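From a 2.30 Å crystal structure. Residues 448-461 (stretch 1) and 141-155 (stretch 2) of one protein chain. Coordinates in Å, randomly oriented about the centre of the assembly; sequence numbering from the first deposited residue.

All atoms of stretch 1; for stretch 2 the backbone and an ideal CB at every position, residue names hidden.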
# COMPACT_ATOMS: atom_id res chain seq x y z
N ILE A 448 0.56 -20.22 -21.33
CA ILE A 448 -0.01 -21.07 -22.31
C ILE A 448 1.13 -21.63 -23.16
O ILE A 448 1.13 -22.82 -23.46
CB ILE A 448 -1.03 -20.34 -23.17
CG1 ILE A 448 -2.32 -20.10 -22.37
CG2 ILE A 448 -1.31 -21.17 -24.44
CD1 ILE A 448 -3.25 -19.11 -22.99
N TYR A 449 2.13 -20.81 -23.50
CA TYR A 449 3.24 -21.33 -24.30
C TYR A 449 4.01 -22.35 -23.48
O TYR A 449 4.38 -23.36 -24.01
CB TYR A 449 4.21 -20.27 -24.83
CG TYR A 449 3.62 -19.11 -25.55
CD1 TYR A 449 2.56 -19.25 -26.42
CD2 TYR A 449 4.15 -17.84 -25.37
CE1 TYR A 449 2.03 -18.15 -27.11
CE2 TYR A 449 3.65 -16.74 -26.04
CZ TYR A 449 2.61 -16.90 -26.90
OH TYR A 449 2.08 -15.80 -27.49
N ASP A 450 4.20 -22.12 -22.18
CA ASP A 450 4.96 -23.08 -21.39
C ASP A 450 4.26 -24.41 -21.23
O ASP A 450 4.91 -25.48 -21.27
CB ASP A 450 5.30 -22.55 -20.02
CG ASP A 450 6.21 -21.31 -20.06
OD1 ASP A 450 7.15 -21.28 -20.89
OD2 ASP A 450 6.06 -20.34 -19.26
N LEU A 451 2.94 -24.38 -21.00
CA LEU A 451 2.21 -25.65 -20.80
C LEU A 451 2.31 -26.50 -22.08
O LEU A 451 2.66 -27.69 -22.05
CB LEU A 451 0.76 -25.40 -20.39
CG LEU A 451 0.49 -24.78 -19.01
CD1 LEU A 451 -0.81 -23.99 -19.06
CD2 LEU A 451 0.44 -25.82 -17.89
N ALA A 452 2.02 -25.89 -23.22
CA ALA A 452 2.11 -26.62 -24.46
C ALA A 452 3.53 -27.21 -24.56
O ALA A 452 3.70 -28.39 -24.91
CB ALA A 452 1.79 -25.70 -25.65
N ILE A 453 4.53 -26.40 -24.21
CA ILE A 453 5.90 -26.70 -24.58
C ILE A 453 6.44 -27.83 -23.70
O ILE A 453 7.09 -28.76 -24.17
CB ILE A 453 6.75 -25.40 -24.59
CG1 ILE A 453 6.44 -24.60 -25.87
CG2 ILE A 453 8.26 -25.69 -24.48
CD1 ILE A 453 7.06 -23.23 -25.92
N LEU A 454 6.14 -27.77 -22.42
CA LEU A 454 6.55 -28.84 -21.54
C LEU A 454 5.82 -30.14 -21.84
O LEU A 454 6.35 -31.23 -21.58
CB LEU A 454 6.34 -28.42 -20.09
CG LEU A 454 7.26 -27.27 -19.71
CD1 LEU A 454 6.76 -26.59 -18.49
CD2 LEU A 454 8.75 -27.70 -19.59
N THR A 455 4.60 -30.04 -22.39
CA THR A 455 3.84 -31.24 -22.77
C THR A 455 4.48 -31.99 -23.94
O THR A 455 4.67 -33.20 -23.86
CB THR A 455 2.38 -30.91 -23.08
OG1 THR A 455 1.74 -30.43 -21.89
CG2 THR A 455 1.61 -32.19 -23.40
N GLU A 456 4.80 -31.27 -25.01
CA GLU A 456 5.47 -31.86 -26.17
C GLU A 456 6.80 -32.47 -25.76
O GLU A 456 7.19 -33.52 -26.29
CB GLU A 456 5.69 -30.82 -27.26
CG GLU A 456 6.04 -31.40 -28.63
CD GLU A 456 7.46 -31.90 -28.72
OE1 GLU A 456 8.37 -31.20 -28.22
OE2 GLU A 456 7.69 -33.00 -29.31
N LEU A 457 7.50 -31.82 -24.84
CA LEU A 457 8.75 -32.33 -24.34
C LEU A 457 8.49 -33.63 -23.60
O LEU A 457 9.15 -34.63 -23.86
CB LEU A 457 9.48 -31.32 -23.44
CG LEU A 457 10.56 -31.95 -22.54
CD1 LEU A 457 11.74 -32.53 -23.36
CD2 LEU A 457 11.05 -31.02 -21.46
N ALA A 458 7.52 -33.64 -22.69
CA ALA A 458 7.23 -34.87 -21.96
C ALA A 458 6.82 -36.00 -22.93
O ALA A 458 7.07 -37.20 -22.66
CB ALA A 458 6.17 -34.63 -20.89
N SER A 459 6.21 -35.63 -24.05
CA SER A 459 5.78 -36.60 -25.04
C SER A 459 6.99 -37.27 -25.67
O SER A 459 6.84 -38.29 -26.33
CB SER A 459 4.86 -35.97 -26.09
OG SER A 459 5.58 -35.52 -27.22
N ARG A 460 8.18 -36.70 -25.43
CA ARG A 460 9.47 -37.19 -25.95
C ARG A 460 10.34 -37.93 -24.94
O ARG A 460 11.43 -38.40 -25.26
CB ARG A 460 10.30 -36.05 -26.57
CG ARG A 460 9.89 -35.73 -27.99
CD ARG A 460 10.79 -34.69 -28.70
NE ARG A 460 10.54 -33.34 -28.20
CZ ARG A 460 11.42 -32.55 -27.59
NH1 ARG A 460 12.68 -32.92 -27.37
NH2 ARG A 460 11.03 -31.35 -27.20
N VAL A 461 9.87 -38.04 -23.71
CA VAL A 461 10.66 -38.70 -22.68
C VAL A 461 10.08 -40.08 -22.37
O VAL A 461 8.86 -40.24 -22.28
CB VAL A 461 10.74 -37.83 -21.38
CG1 VAL A 461 11.56 -38.53 -20.31
CG2 VAL A 461 11.30 -36.44 -21.68
N UNK A 141 20.36 -20.98 -20.20
CA UNK A 141 18.95 -20.93 -20.53
C UNK A 141 18.35 -22.33 -20.37
O UNK A 141 18.95 -23.34 -20.78
CB UNK A 141 18.74 -20.40 -21.95
N UNK A 142 17.18 -22.39 -19.76
CA UNK A 142 16.40 -23.59 -19.74
C UNK A 142 16.35 -24.28 -21.11
O UNK A 142 16.42 -25.52 -21.19
CB UNK A 142 14.99 -23.27 -19.26
N UNK A 143 16.20 -23.52 -22.19
CA UNK A 143 15.91 -24.13 -23.49
C UNK A 143 17.16 -24.75 -24.12
O UNK A 143 17.07 -25.44 -25.11
CB UNK A 143 15.31 -23.09 -24.44
N UNK A 144 18.32 -24.50 -23.50
CA UNK A 144 19.58 -25.08 -23.94
C UNK A 144 19.87 -26.47 -23.34
O UNK A 144 20.79 -27.15 -23.77
CB UNK A 144 20.72 -24.12 -23.58
N UNK A 145 19.10 -26.89 -22.34
CA UNK A 145 19.38 -28.12 -21.63
C UNK A 145 18.91 -29.36 -22.41
O UNK A 145 19.74 -30.16 -22.82
CB UNK A 145 18.71 -28.08 -20.25
N UNK A 146 17.60 -29.53 -22.58
CA UNK A 146 17.09 -30.45 -23.59
C UNK A 146 16.33 -29.64 -24.65
O UNK A 146 15.70 -28.65 -24.33
CB UNK A 146 16.19 -31.51 -22.96
N UNK A 147 16.49 -29.99 -25.92
CA UNK A 147 15.83 -29.25 -27.00
C UNK A 147 14.32 -29.20 -26.82
O UNK A 147 13.68 -30.23 -26.56
CB UNK A 147 16.16 -29.88 -28.35
N UNK A 148 13.75 -28.00 -26.91
CA UNK A 148 12.30 -27.80 -26.75
C UNK A 148 11.80 -26.85 -27.82
O UNK A 148 12.59 -26.16 -28.43
CB UNK A 148 11.97 -27.26 -25.36
N UNK A 149 10.49 -26.80 -28.05
CA UNK A 149 9.93 -25.85 -29.00
C UNK A 149 10.18 -24.38 -28.62
O UNK A 149 10.40 -24.05 -27.46
CB UNK A 149 8.43 -26.10 -29.13
N UNK A 150 10.18 -23.52 -29.63
CA UNK A 150 9.98 -22.09 -29.42
C UNK A 150 8.55 -21.83 -29.74
O UNK A 150 8.00 -22.51 -30.61
CB UNK A 150 10.92 -21.23 -30.27
N UNK A 151 7.92 -20.85 -29.11
CA UNK A 151 6.51 -20.58 -29.42
C UNK A 151 6.34 -20.18 -30.88
O UNK A 151 5.22 -20.19 -31.37
CB UNK A 151 5.96 -19.48 -28.51
N UNK A 152 7.43 -19.83 -31.55
CA UNK A 152 7.37 -19.52 -32.96
C UNK A 152 7.04 -20.76 -33.79
O UNK A 152 6.55 -20.64 -34.89
CB UNK A 152 8.70 -18.91 -33.42
N UNK A 153 7.28 -21.95 -33.22
CA UNK A 153 7.15 -23.22 -33.94
C UNK A 153 5.78 -23.82 -33.74
O UNK A 153 5.51 -24.94 -34.24
CB UNK A 153 8.22 -24.21 -33.49
N UNK A 154 4.94 -23.14 -32.96
CA UNK A 154 3.59 -23.65 -32.65
C UNK A 154 2.62 -23.18 -33.70
O UNK A 154 2.55 -21.99 -33.99
CB UNK A 154 3.13 -23.20 -31.26
N UNK A 155 1.87 -24.12 -34.27
CA UNK A 155 0.77 -23.79 -35.17
C UNK A 155 -0.52 -23.78 -34.36
O UNK A 155 -0.86 -24.78 -33.72
CB UNK A 155 0.68 -24.78 -36.33

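Position 141 lies out of reach of the helix, so stretch 1 sets no preference; Pro-141 is deposited. At 142 CA-to-CB points toward the helix, yet the ideal CB has nothing of stretch 1 within 5.5 Å. Only a long side chain could bridge that gap, aromatic or extended aliphatic given the leucine methyls ahead. It is Phe-142, chi1 t, whose CE2 comes 4.1 Å from Leu-454 CD2.

Positions 143, 144 and 145 are out of reach; they hold Lys-143, Asp-144 and Ile-145.

At 146 the ideal CB is 4.6 Å from Leu-457 CD1, and phi/psi of -115/140 is extended. A small or medium apolar group, such as valine, isoleucine or alanine, would suit. Val-146 places CG2 3.7 Å from Leu-457 CD1.

Position 147 points sideways, with its ideal CB 4.7 Å from Arg-460 NH1. Its backbone O accepts hydrogen bonds from Arg-460 NH2 (2.9 Å) and Arg-460 NH1 (3.0 Å), at the edge of the guanidinium. Any residue supplies that carbonyl, so the side chain is loosely specified; phi of -56° permits proline, and Pro-147 is found. The arginine is itself held by a salt bridge, NH2 to Glu-456 OE1 at 2.9 Å.

At 148 CA-to-CB points sideways, and the ideal CB is 4.1 Å from Ile-453 CG2, 4.6 Å from Arg-460 NH2 and 5.1 Å from Leu-457 CB. The aliphatic neighbours favour an apolar chain; a polar one near the guanidinium is not excluded. Ile-148 sets CD1 4.1 Å from Ile-453 CG2 and CG2 4.1 Å from Leu-457 CD2.

At 149 CA-to-CB points toward the helix, and the ideal CB is 4.1 Å from Ile-453 CG1 but 5.2 Å from Glu-456 OE1. Leucine or methionine would fit; a donor could approach OE1, though Arg-460 already engages it. Leu-149 CD1 is 3.8 Å from Glu-456 CB.

Position 150 points away, its ideal CB has nothing of stretch 1 within 5.5 Å, and the choice is open. Ser-150 OG accepts a hydrogen bond from the backbone N of 152 (3.0 Å).

At 151 the ideal CB is 3.8 Å from Tyr-449 CG, so a compact apolar group is indicated; phi of -62° allows proline. Pro-151 CB sits 4.1 Å from the centroid of the Tyr-449 ring, 17° off its normal, a CH-pi contact, while CG lies 3.9 Å from Ile-453 CD1.

Positions 152 and 153 are out of reach: Asn-152 and Asp-153, the latter's OD2 accepting from Ser-150 N (3.0 Å).

At 154 CA-to-CB points toward the helix, but the ideal CB has nothing within 5.5 Å; Ala-452 and the Tyr-449 ring suit a medium or long apolar chain. Leu-154 CD1 reaches Tyr-449 CD1 (4.3 Å) and Ala-452 CB (4.5 Å). Position 155 is out of reach and holds Ile-155.

Stretch 2, residues 141-155: PFKDIVPILSPNDLI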
# COMPACT_ATOMS: atom_id res chain seq x y z
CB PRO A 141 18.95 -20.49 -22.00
CG PRO A 141 20.25 -19.72 -22.16
CD PRO A 141 21.21 -20.46 -21.29
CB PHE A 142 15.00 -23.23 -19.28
CG PHE A 142 14.16 -24.42 -18.96
CD1 PHE A 142 14.19 -24.97 -17.69
CD2 PHE A 142 13.33 -24.99 -19.94
CE1 PHE A 142 13.42 -26.10 -17.40
CE2 PHE A 142 12.56 -26.10 -19.66
CZ PHE A 142 12.61 -26.66 -18.38
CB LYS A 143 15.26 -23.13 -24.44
CG LYS A 143 16.11 -21.89 -24.73
CD LYS A 143 15.22 -20.77 -25.22
CE LYS A 143 15.99 -19.49 -25.33
NZ LYS A 143 16.90 -19.69 -26.49
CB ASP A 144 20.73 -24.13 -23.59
CG ASP A 144 20.73 -22.87 -24.44
OD1 ASP A 144 19.81 -22.65 -25.24
OD2 ASP A 144 21.63 -22.01 -24.36
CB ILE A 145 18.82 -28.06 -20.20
CG1 ILE A 145 19.52 -26.96 -19.42
CG2 ILE A 145 19.01 -29.39 -19.50
CD1 ILE A 145 18.84 -26.68 -18.06
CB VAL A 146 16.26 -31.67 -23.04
CG1 VAL A 146 17.11 -32.57 -22.16
CG2 VAL A 146 15.06 -31.23 -22.27
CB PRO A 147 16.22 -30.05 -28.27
CG PRO A 147 17.52 -30.76 -27.90
CD PRO A 147 17.37 -31.07 -26.43
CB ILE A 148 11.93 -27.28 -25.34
CG1 ILE A 148 12.67 -25.96 -25.04
CG2 ILE A 148 12.18 -28.34 -24.28
CD1 ILE A 148 12.27 -25.26 -23.77
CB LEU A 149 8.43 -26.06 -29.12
CG LEU A 149 7.92 -27.42 -29.58
CD1 LEU A 149 6.50 -27.58 -29.09
CD2 LEU A 149 8.03 -27.51 -31.12
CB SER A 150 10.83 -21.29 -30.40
OG SER A 150 10.24 -20.02 -30.66
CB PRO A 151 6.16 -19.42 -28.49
CG PRO A 151 7.15 -19.56 -27.34
CD PRO A 151 8.44 -19.94 -28.07
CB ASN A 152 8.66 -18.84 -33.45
CG ASN A 152 8.96 -17.54 -32.71
OD1 ASN A 152 8.06 -16.85 -32.21
ND2 ASN A 152 10.23 -17.20 -32.63
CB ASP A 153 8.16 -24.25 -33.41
CG ASP A 153 9.58 -23.83 -33.59
OD1 ASP A 153 9.95 -23.47 -34.73
OD2 ASP A 153 10.40 -23.84 -32.63
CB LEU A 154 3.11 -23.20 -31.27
CG LEU A 154 3.81 -23.55 -29.94
CD1 LEU A 154 3.17 -22.76 -28.76
CD2 LEU A 154 3.82 -25.07 -29.62
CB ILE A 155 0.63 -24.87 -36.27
CG1 ILE A 155 1.80 -24.85 -37.27
CG2 ILE A 155 -0.68 -24.69 -37.01
CD1 ILE A 155 2.89 -25.91 -37.02
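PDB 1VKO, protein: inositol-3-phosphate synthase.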